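Local coordinates for protein toll-like receptor 13 (Mus musculus, PDB 4Z0C) that recognises bacterial 23S ribosomal RNA as an innate immune receptor, binding a single-stranded segment of it and signalling through MYD88 and TRAF6 to activate NF-kappa-B, at residues 537-542 and 562-567; 529-534 and 555-560; 584-589 and 610-615. All coordinates share one frame; numbering follows the deposited sequence.

Contact 1: 537-542 and 562-567. With nucleotides of chain D.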
# COMPACT_ATOMS: atom_id res chain seq x y z
N HIS A 537 8.59 1.64 1.96
CA HIS A 537 9.58 2.71 2.04
C HIS A 537 10.86 2.27 1.40
O HIS A 537 11.92 2.74 1.76
CB HIS A 537 9.81 3.11 3.50
CG HIS A 537 8.60 3.70 4.15
ND1 HIS A 537 8.23 3.39 5.44
CD2 HIS A 537 7.67 4.57 3.68
CE1 HIS A 537 7.12 4.05 5.74
NE2 HIS A 537 6.76 4.76 4.69
N GLY A 538 10.75 1.32 0.47
CA GLY A 538 11.90 0.75 -0.21
C GLY A 538 12.64 -0.17 0.73
O GLY A 538 12.56 -0.01 1.94
N ILE A 539 13.37 -1.12 0.17
CA ILE A 539 14.20 -2.02 0.96
C ILE A 539 15.33 -1.21 1.61
O ILE A 539 15.87 -1.58 2.64
CB ILE A 539 14.77 -3.18 0.11
CG1 ILE A 539 15.46 -4.24 0.98
CG2 ILE A 539 15.72 -2.65 -0.92
CD1 ILE A 539 15.70 -5.55 0.24
N GLN A 540 15.65 -0.07 1.00
CA GLN A 540 16.75 0.79 1.47
C GLN A 540 18.08 0.06 1.60
O GLN A 540 18.58 -0.48 0.60
CB GLN A 540 16.38 1.53 2.77
CG GLN A 540 15.49 2.72 2.50
CD GLN A 540 14.89 3.32 3.74
OE1 GLN A 540 15.61 3.77 4.64
NE2 GLN A 540 13.57 3.35 3.80
N VAL A 541 18.67 0.06 2.79
CA VAL A 541 20.01 -0.50 2.90
C VAL A 541 19.92 -2.01 2.92
O VAL A 541 19.48 -2.59 3.91
CB VAL A 541 20.78 -0.01 4.16
CG1 VAL A 541 22.29 -0.31 4.02
CG2 VAL A 541 20.52 1.47 4.42
N VAL A 542 20.30 -2.66 1.82
CA VAL A 542 20.26 -4.12 1.81
C VAL A 542 21.38 -4.68 2.70
O VAL A 542 22.52 -4.35 2.50
CB VAL A 542 20.37 -4.69 0.38
CG1 VAL A 542 20.43 -6.19 0.43
CG2 VAL A 542 19.19 -4.22 -0.48
N PRO A 562 11.20 2.42 -3.73
CA PRO A 562 11.54 3.84 -3.59
C PRO A 562 13.05 4.05 -3.43
O PRO A 562 13.55 5.08 -3.87
CB PRO A 562 10.82 4.25 -2.30
CG PRO A 562 9.61 3.37 -2.28
CD PRO A 562 10.05 2.05 -2.88
N SER A 563 13.74 3.09 -2.83
CA SER A 563 15.19 3.10 -2.84
C SER A 563 15.80 1.71 -2.66
O SER A 563 15.21 0.86 -1.99
CB SER A 563 15.73 4.03 -1.77
OG SER A 563 15.26 3.61 -0.52
N VAL A 564 16.97 1.49 -3.27
CA VAL A 564 17.69 0.23 -3.16
C VAL A 564 19.17 0.57 -3.08
O VAL A 564 19.71 1.15 -4.01
CB VAL A 564 17.47 -0.72 -4.37
CG1 VAL A 564 18.12 -2.06 -4.10
CG2 VAL A 564 16.00 -0.93 -4.66
N PHE A 565 19.80 0.24 -1.96
CA PHE A 565 21.22 0.51 -1.78
C PHE A 565 21.95 -0.80 -1.62
O PHE A 565 21.83 -1.48 -0.60
CB PHE A 565 21.46 1.40 -0.55
CG PHE A 565 20.66 2.68 -0.54
CD1 PHE A 565 20.62 3.50 -1.66
CD2 PHE A 565 19.91 3.04 0.57
CE1 PHE A 565 19.87 4.67 -1.66
CE2 PHE A 565 19.16 4.21 0.58
CZ PHE A 565 19.14 5.03 -0.53
N LEU A 566 22.72 -1.15 -2.65
CA LEU A 566 23.56 -2.35 -2.66
C LEU A 566 25.02 -1.86 -2.65
O LEU A 566 25.67 -1.78 -3.69
CB LEU A 566 23.23 -3.20 -3.90
CG LEU A 566 21.81 -3.81 -3.90
CD1 LEU A 566 21.16 -3.86 -5.30
CD2 LEU A 566 21.85 -5.20 -3.29
N ASP A 567 25.51 -1.53 -1.46
CA ASP A 567 26.79 -0.86 -1.28
C ASP A 567 27.97 -1.80 -1.36
O ASP A 567 29.09 -1.38 -1.64
CB ASP A 567 26.87 -0.16 0.09
CG ASP A 567 25.77 0.86 0.30
OD1 ASP A 567 25.24 1.42 -0.68
OD2 ASP A 567 25.48 1.13 1.48
P C D 10 21.36 9.31 5.35
OP1 C D 10 22.04 9.40 6.66
OP2 C D 10 22.01 9.88 4.14
O5' C D 10 21.05 7.77 5.09
C5' C D 10 20.31 7.02 6.05
C4' C D 10 21.07 5.80 6.48
O4' C D 10 21.21 4.91 5.33
C3' C D 10 22.49 6.05 7.00
O3' C D 10 22.77 5.15 8.08
C2' C D 10 23.37 5.69 5.80
O2' C D 10 24.66 5.24 6.15
C1' C D 10 22.56 4.57 5.14
N1 C D 10 22.83 4.45 3.70
C2 C D 10 23.62 3.39 3.24
O2 C D 10 24.05 2.55 4.04
N3 C D 10 23.89 3.30 1.93
C4 C D 10 23.42 4.21 1.08
N4 C D 10 23.73 4.05 -0.21
C5 C D 10 22.62 5.31 1.52
C6 C D 10 22.34 5.39 2.82
P C D 2 5.18 8.63 12.67
OP1 C D 2 5.87 7.77 13.64
OP2 C D 2 4.89 10.08 12.88
O5' C D 2 6.07 8.53 11.35
C5' C D 2 5.69 9.13 10.12
C4' C D 2 6.18 8.33 8.93
O4' C D 2 7.63 8.38 8.86
C3' C D 2 5.80 6.86 8.95
O3' C D 2 5.52 6.46 7.61
C2' C D 2 7.08 6.18 9.42
O2' C D 2 7.20 4.82 9.06
C1' C D 2 8.14 7.07 8.77
N1 C D 2 9.45 6.99 9.40
C2 C D 2 10.37 6.11 8.82
O2 C D 2 10.03 5.47 7.82
N3 C D 2 11.60 5.98 9.37
C4 C D 2 11.91 6.69 10.46
N4 C D 2 13.13 6.55 11.00
C5 C D 2 10.99 7.60 11.05
C6 C D 2 9.78 7.71 10.51
P C D 11 23.21 5.72 9.52
OP1 C D 11 24.19 6.81 9.28
OP2 C D 11 23.59 4.54 10.34
O5' C D 11 21.89 6.40 10.13
C5' C D 11 20.79 5.60 10.58
C4' C D 11 19.66 6.46 11.11
O4' C D 11 19.14 7.30 10.05
C3' C D 11 18.42 5.72 11.63
O3' C D 11 18.56 5.24 12.95
C2' C D 11 17.33 6.78 11.52
O2' C D 11 17.37 7.66 12.63
C1' C D 11 17.76 7.55 10.27
N1 C D 11 16.98 7.18 9.08
C2 C D 11 15.78 7.88 8.94
O2 C D 11 15.50 8.71 9.81
N3 C D 11 14.98 7.64 7.88
C4 C D 11 15.32 6.73 6.99
N4 C D 11 14.47 6.55 5.97
C5 C D 11 16.54 5.98 7.10
C6 C D 11 17.33 6.24 8.16
O HOH W 1 13.08 5.39 0.56
O HOH W 2 24.03 -1.94 1.08
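Repeats 21 and 22 of this leucine-rich-repeat solenoid, the ectodomain of a Toll-like receptor, lie side by side here on their ascending lateral side, 537-542 against 562-567, and form a short parallel pairing just after the concave-face strands. Backbone bonds set the register. Gln540 N donates to Ser563 O, Phe565 N returns to Gln540 O at 2.9 Å, and Val542 N reaches Phe565 O in its carbonyl plane, so Gln540 pairs with Val564 and Val541 with Phe565. Gly538, whose phi is positive, has no side chain, and Pro562 lays CD against its CA.

Apolar contacts seal the interior side. Val542 and Leu566 run alongside each other, CG2 to CD2 at 4.0 Å, while Ile539 CG2 crosses obliquely over Val564 CG1.

Polar side chains and water fix the rest. Gln540 is extended beyond CG, and its terminal amide is turned (chi3 60°) so that NE2 donates to His537 O, 2.7 Å and nearly straight at 165°, which settles the amide's rotation and turns OE1 outward. One water joins His537 O to Ser563 OG; another donates to Val542 O and Phe565 O and accepts from Asp567 N.

The outward side holds RNA. Gln540 OE1 accepts from N4 of C11 of chain D at 3.3 Å. Phe565, with CG anti to its carbonyl carbon (chi1 -54°), offers one ring face to the cytosine of C10 of chain D, whose C5 lies over the middle of the ring, 3.6 Å above its plane, and Val541 CG1 abuts O2 of that base. Asp567 meets the same base through both oxygens, closely enough to be consistent with a proton held between carboxylate and ring nitrogen: OD1 accepts from C10 N4 at 3.1 Å, and OD2 lies 2.7 Å from N3 of C10 of chain D.

Contact 2: 529-534 and 555-560. With nucleotides of chain C.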
# COMPACT_ATOMS: atom_id res chain seq x y z
N GLN A 529 13.06 -18.29 -7.80
CA GLN A 529 12.53 -16.94 -7.98
C GLN A 529 12.21 -16.25 -6.66
O GLN A 529 11.55 -16.80 -5.79
CB GLN A 529 11.30 -16.94 -8.88
CG GLN A 529 11.45 -17.84 -10.08
CD GLN A 529 10.35 -17.64 -11.13
OE1 GLN A 529 9.18 -17.95 -10.89
NE2 GLN A 529 10.74 -17.14 -12.29
N LEU A 530 12.72 -15.03 -6.52
CA LEU A 530 12.49 -14.22 -5.34
C LEU A 530 11.94 -12.87 -5.76
O LEU A 530 12.56 -12.15 -6.55
CB LEU A 530 13.81 -14.03 -4.59
CG LEU A 530 13.86 -13.14 -3.35
CD1 LEU A 530 12.74 -13.48 -2.36
CD2 LEU A 530 15.24 -13.26 -2.69
N ASN A 531 10.77 -12.52 -5.24
CA ASN A 531 10.21 -11.19 -5.50
C ASN A 531 10.28 -10.30 -4.25
O ASN A 531 9.68 -10.61 -3.23
CB ASN A 531 8.77 -11.33 -5.99
CG ASN A 531 8.14 -10.00 -6.35
OD1 ASN A 531 8.43 -8.97 -5.74
ND2 ASN A 531 7.23 -10.03 -7.34
N LEU A 532 11.01 -9.18 -4.34
CA LEU A 532 11.09 -8.22 -3.23
C LEU A 532 10.72 -6.83 -3.71
O LEU A 532 11.21 -5.83 -3.21
CB LEU A 532 12.48 -8.19 -2.62
CG LEU A 532 12.93 -9.45 -1.90
CD1 LEU A 532 14.43 -9.37 -1.66
CD2 LEU A 532 12.20 -9.61 -0.61
N GLU A 533 9.86 -6.76 -4.71
CA GLU A 533 9.48 -5.48 -5.27
C GLU A 533 8.68 -4.60 -4.32
O GLU A 533 7.94 -5.08 -3.45
CB GLU A 533 8.67 -5.70 -6.54
CG GLU A 533 9.35 -6.55 -7.59
CD GLU A 533 8.64 -6.49 -8.92
OE1 GLU A 533 7.51 -5.94 -8.98
OE2 GLU A 533 9.20 -6.98 -9.92
N GLY A 534 8.81 -3.29 -4.50
CA GLY A 534 7.90 -2.33 -3.91
C GLY A 534 7.65 -2.37 -2.42
O GLY A 534 6.49 -2.27 -2.02
N GLU A 555 16.10 -15.88 -10.71
CA GLU A 555 15.43 -14.60 -10.96
C GLU A 555 15.27 -13.79 -9.67
O GLU A 555 14.72 -14.29 -8.70
CB GLU A 555 14.06 -14.84 -11.59
CG GLU A 555 13.37 -13.60 -12.13
CD GLU A 555 12.00 -13.93 -12.72
OE1 GLU A 555 11.22 -14.65 -12.06
OE2 GLU A 555 11.69 -13.47 -13.84
N LEU A 556 15.75 -12.56 -9.67
CA LEU A 556 15.60 -11.65 -8.52
C LEU A 556 14.92 -10.39 -9.00
O LEU A 556 15.35 -9.78 -9.98
CB LEU A 556 16.97 -11.32 -7.91
CG LEU A 556 17.11 -10.37 -6.71
CD1 LEU A 556 16.23 -10.81 -5.56
CD2 LEU A 556 18.55 -10.31 -6.26
N LEU A 557 13.79 -10.05 -8.38
CA LEU A 557 13.06 -8.85 -8.74
C LEU A 557 13.09 -7.86 -7.57
O LEU A 557 12.52 -8.15 -6.52
CB LEU A 557 11.62 -9.20 -9.07
CG LEU A 557 11.31 -10.31 -10.07
CD1 LEU A 557 9.84 -10.32 -10.25
CD2 LEU A 557 12.01 -10.11 -11.41
N LEU A 558 13.80 -6.74 -7.72
CA LEU A 558 13.90 -5.72 -6.69
C LEU A 558 13.33 -4.40 -7.22
O LEU A 558 13.53 -3.34 -6.62
CB LEU A 558 15.36 -5.50 -6.27
CG LEU A 558 16.12 -6.66 -5.64
CD1 LEU A 558 17.60 -6.30 -5.53
CD2 LEU A 558 15.57 -7.04 -4.30
N GLY A 559 12.65 -4.47 -8.36
CA GLY A 559 12.07 -3.28 -8.97
C GLY A 559 10.99 -2.58 -8.14
O GLY A 559 10.54 -3.11 -7.13
N LYS A 560 10.58 -1.39 -8.56
CA LYS A 560 9.51 -0.62 -7.91
C LYS A 560 9.74 -0.23 -6.44
O LYS A 560 8.79 0.17 -5.76
CB LYS A 560 8.15 -1.33 -8.02
CG LYS A 560 7.75 -1.69 -9.44
CD LYS A 560 6.28 -2.03 -9.58
CE LYS A 560 5.94 -2.23 -11.05
NZ LYS A 560 6.41 -1.10 -11.90
P A C 5 2.88 -8.04 -18.37
OP1 A C 5 2.37 -8.29 -19.73
OP2 A C 5 3.00 -9.16 -17.40
O5' A C 5 4.36 -7.46 -18.44
C5' A C 5 4.77 -6.57 -19.45
C4' A C 5 6.27 -6.50 -19.51
O4' A C 5 6.73 -5.63 -18.44
C3' A C 5 6.99 -7.84 -19.31
O3' A C 5 8.18 -7.89 -20.10
C2' A C 5 7.33 -7.83 -17.81
O2' A C 5 8.47 -8.60 -17.45
C1' A C 5 7.54 -6.35 -17.53
N9 A C 5 7.12 -5.96 -16.18
C8 A C 5 5.97 -5.27 -15.86
N7 A C 5 5.83 -5.06 -14.57
C5 A C 5 6.95 -5.65 -14.02
C6 A C 5 7.38 -5.76 -12.69
N6 A C 5 6.68 -5.28 -11.67
N1 A C 5 8.55 -6.40 -12.45
C2 A C 5 9.22 -6.88 -13.50
N3 A C 5 8.92 -6.84 -14.79
C4 A C 5 7.76 -6.19 -14.99
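On the concave face of the leucine-rich-repeat solenoid, strands 529-531 and 555-557 of repeats 21 and 22 run parallel, their axes 5.0 Å apart. Leu530 N, Leu557 N and Leu532 N make the bonds between them, to Glu555 O, Leu530 O and Leu557 O, each nearly along the C=O axis. Leu530 and Leu556 point to the interior side by side, as do Leu532 and Leu558 just beyond; Gln529, Asn531, Glu555 and Leu557 occupy the concave side.

Glu533, just past its strand, carries the contact outward. Its backbone N is held by Asn531 OD1 at 2.8 Å, an Asx turn that fixes where the side chain starts. CB rests on Gly559 O at 3.2 Å. CG, anti to the carbonyl carbon (chi1 -55°), is equally near Gly559 O and Leu557 O, which flank it at about a right angle. From there the chain is extended and runs alongside Leu557, whose CB and CD1 both press on Glu533 OE2. The carboxylate then meets the adenine of A5 of chain C: OE1 accepts from A5 N6 at 2.9 Å and 168°, and OE2 approaches A5 N1 to 2.7 Å. Because N1 of neutral adenine is itself an acceptor, that spacing is consistent with a proton shared between base and acid.

Asn561, the consensus asparagine of repeat 22, donates from ND2 to both Leu532 O and Leu558 O, tying the two turns together. Gly534 N binds Gly559 O. In Lys560 the bend at chi4 sets the direction of NZ, while CE comes to 3.2 Å from N6 of A5 of chain C.

Contact 3: 584-589 and 610-615. With nucleotides of chain C.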
# COMPACT_ATOMS: atom_id res chain seq x y z
N GLY A 584 12.70 1.25 -11.72
CA GLY A 584 11.63 2.03 -11.13
C GLY A 584 11.91 2.69 -9.78
O GLY A 584 10.96 3.02 -9.09
N THR A 585 13.17 2.89 -9.40
CA THR A 585 13.47 3.68 -8.21
C THR A 585 13.28 5.17 -8.50
O THR A 585 13.01 5.95 -7.59
CB THR A 585 14.87 3.40 -7.63
OG1 THR A 585 15.89 4.08 -8.40
CG2 THR A 585 15.13 1.89 -7.58
N LYS A 586 13.49 5.56 -9.75
CA LYS A 586 13.04 6.85 -10.27
C LYS A 586 13.83 8.11 -9.92
O LYS A 586 13.53 9.17 -10.47
CB LYS A 586 11.55 7.09 -9.97
CG LYS A 586 10.59 6.16 -10.69
CD LYS A 586 9.19 6.78 -10.73
CE LYS A 586 8.10 5.75 -11.06
NZ LYS A 586 7.65 4.95 -9.87
N ASP A 587 14.83 8.06 -9.04
CA ASP A 587 15.77 9.19 -9.04
C ASP A 587 17.18 8.82 -8.59
O ASP A 587 17.59 9.10 -7.46
CB ASP A 587 15.25 10.46 -8.34
CG ASP A 587 14.90 10.24 -6.91
OD1 ASP A 587 14.80 9.06 -6.52
OD2 ASP A 587 14.68 11.24 -6.19
N GLY A 588 17.88 8.23 -9.54
CA GLY A 588 19.23 7.71 -9.42
C GLY A 588 20.00 7.73 -8.12
O GLY A 588 19.85 6.83 -7.29
N ASP A 589 20.84 8.74 -7.95
CA ASP A 589 21.81 8.75 -6.87
C ASP A 589 21.12 8.69 -5.51
O ASP A 589 21.61 8.01 -4.59
CB ASP A 589 22.73 9.97 -6.97
CG ASP A 589 23.85 9.77 -8.00
OD1 ASP A 589 24.23 8.60 -8.23
OD2 ASP A 589 24.35 10.77 -8.56
N LEU A 610 17.41 -2.11 -15.63
CA LEU A 610 17.77 -1.04 -14.72
C LEU A 610 17.01 0.18 -15.19
O LEU A 610 17.57 1.27 -15.26
CB LEU A 610 19.27 -0.80 -14.79
CG LEU A 610 20.19 -1.21 -13.63
CD1 LEU A 610 19.74 -2.49 -12.95
CD2 LEU A 610 21.65 -1.32 -14.07
N GLU A 611 15.75 -0.03 -15.55
CA GLU A 611 14.91 0.98 -16.22
C GLU A 611 14.26 1.98 -15.27
O GLU A 611 14.06 1.69 -14.09
CB GLU A 611 13.80 0.30 -17.05
CG GLU A 611 14.22 -1.02 -17.72
CD GLU A 611 13.10 -1.72 -18.52
OE1 GLU A 611 11.91 -1.32 -18.45
OE2 GLU A 611 13.42 -2.72 -19.19
N ASN A 612 13.90 3.14 -15.80
CA ASN A 612 13.14 4.13 -15.04
C ASN A 612 13.81 4.44 -13.70
O ASN A 612 13.15 4.51 -12.66
CB ASN A 612 11.71 3.66 -14.81
CG ASN A 612 10.70 4.73 -15.17
OD1 ASN A 612 10.55 5.74 -14.48
ND2 ASN A 612 9.98 4.51 -16.27
N ASN A 613 15.12 4.61 -13.73
CA ASN A 613 15.85 4.94 -12.52
C ASN A 613 16.42 6.34 -12.63
O ASN A 613 17.14 6.77 -11.73
CB ASN A 613 16.97 3.95 -12.28
CG ASN A 613 16.48 2.70 -11.64
OD1 ASN A 613 15.75 2.75 -10.66
ND2 ASN A 613 16.84 1.55 -12.20
N ASN A 614 16.11 7.03 -13.72
CA ASN A 614 16.67 8.36 -13.96
C ASN A 614 18.19 8.47 -13.79
O ASN A 614 18.69 9.48 -13.32
CB ASN A 614 15.96 9.40 -13.08
CG ASN A 614 14.76 10.04 -13.76
OD1 ASN A 614 14.58 11.25 -13.69
ND2 ASN A 614 13.97 9.24 -14.46
N LEU A 615 18.90 7.41 -14.17
CA LEU A 615 20.36 7.39 -14.15
C LEU A 615 20.94 8.51 -15.03
O LEU A 615 20.46 8.73 -16.14
CB LEU A 615 20.87 6.05 -14.67
CG LEU A 615 21.25 4.89 -13.75
CD1 LEU A 615 20.65 5.00 -12.36
CD2 LEU A 615 20.89 3.54 -14.41
P G C 8 6.67 1.17 -22.18
OP1 G C 8 6.23 1.89 -23.41
OP2 G C 8 8.03 0.60 -22.03
O5' G C 8 6.45 2.24 -21.02
C5' G C 8 5.14 2.73 -20.76
C4' G C 8 5.10 3.66 -19.58
O4' G C 8 5.33 2.91 -18.35
C3' G C 8 6.13 4.79 -19.60
O3' G C 8 5.50 6.03 -19.34
C2' G C 8 7.07 4.45 -18.45
O2' G C 8 7.61 5.57 -17.78
C1' G C 8 6.18 3.64 -17.52
N9 G C 8 6.96 2.76 -16.65
C8 G C 8 6.93 2.80 -15.27
N7 G C 8 7.78 1.97 -14.75
C5 G C 8 8.44 1.37 -15.82
C6 G C 8 9.47 0.39 -15.86
O6 G C 8 10.03 -0.18 -14.92
N1 G C 8 9.83 0.06 -17.16
C2 G C 8 9.29 0.63 -18.28
N2 G C 8 9.78 0.19 -19.45
N3 G C 8 8.33 1.55 -18.26
C4 G C 8 7.95 1.88 -17.01
P A C 7 7.00 -3.76 -23.79
OP1 A C 7 6.36 -2.75 -24.66
OP2 A C 7 8.47 -3.83 -23.68
O5' A C 7 6.41 -3.57 -22.32
C5' A C 7 5.07 -3.16 -22.12
C4' A C 7 4.97 -2.20 -20.96
O4' A C 7 5.23 -2.89 -19.70
C3' A C 7 5.97 -1.06 -20.96
O3' A C 7 5.62 -0.01 -21.84
C2' A C 7 6.01 -0.65 -19.48
O2' A C 7 4.88 0.14 -19.15
C1' A C 7 5.86 -2.01 -18.79
N9 A C 7 7.17 -2.57 -18.42
C8 A C 7 8.09 -3.11 -19.29
N7 A C 7 9.17 -3.55 -18.70
C5 A C 7 8.96 -3.27 -17.35
C6 A C 7 9.76 -3.49 -16.21
N6 A C 7 10.97 -4.06 -16.29
N1 A C 7 9.28 -3.09 -14.99
C2 A C 7 8.06 -2.52 -14.95
N3 A C 7 7.23 -2.26 -15.96
C4 A C 7 7.73 -2.67 -17.15
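Asn613, the consensus asparagine of repeat 24 in the leucine-rich-repeat solenoid, crosses obliquely against Thr585 of repeat 23 where the chain leaves the concave strands. With CG anti to its carbonyl carbon (chi1 -81°), it sets OD1 beside two donors, Thr585 OG1 at 2.6 Å and Thr585 N at 2.9 Å, both lying above the carbonyl plane. The other end of the amide is anchored too: ND2 donates to Ile582 O and, weakly, to Leu610 O, so the group cannot easily rotate. Thr585 OG1 is also bonded to Ser591 OG.

Lys586 and Asn612 instead run alongside each other, and Lys586 CG rests on the backbone O of Asn612. Asn614 CB leans on Lys586 O. Backbone bonds bracket these pairs, Gly584 N to Glu611 O and Gly588 N to Asn613 O, the latter 2.7 Å long. The same turns also meet the second subunit, whose Asp587 packs on Asn612 and whose Lys586 meets its counterpart.

Glu611 leaves the backbone away from segment 584-589, and its extended chain carries the carboxylate to G8 of chain C, with OE2 steadied by Ser633 OG. Its OE1 accepts from both N1 and N2 of that guanine, each at 2.8 Å.

In the fold
Contacts 1 and 2 join the same two coils, repeats 21 and 22, and their segments alternate along the chain: 529-534, 537-542, 555-560, 562-567. Contact 2 lies on the concave strands and contact 1 farther along each coil, in a three-stranded sheet with 592-594; their centres are 12 Å apart and Val564 packs on Leu558. Contact 3 follows in sequence, joining repeats 23 and 24, with centres 12 Å from contact 1 and 15 Å from contact 2; Val564 meets Thr585. Neighbouring coils thus serve two RNA strands: contacts 2 and 3 meet bases of chain C, contact 1 nucleotides of chain D, and contact 3 also borders the second subunit.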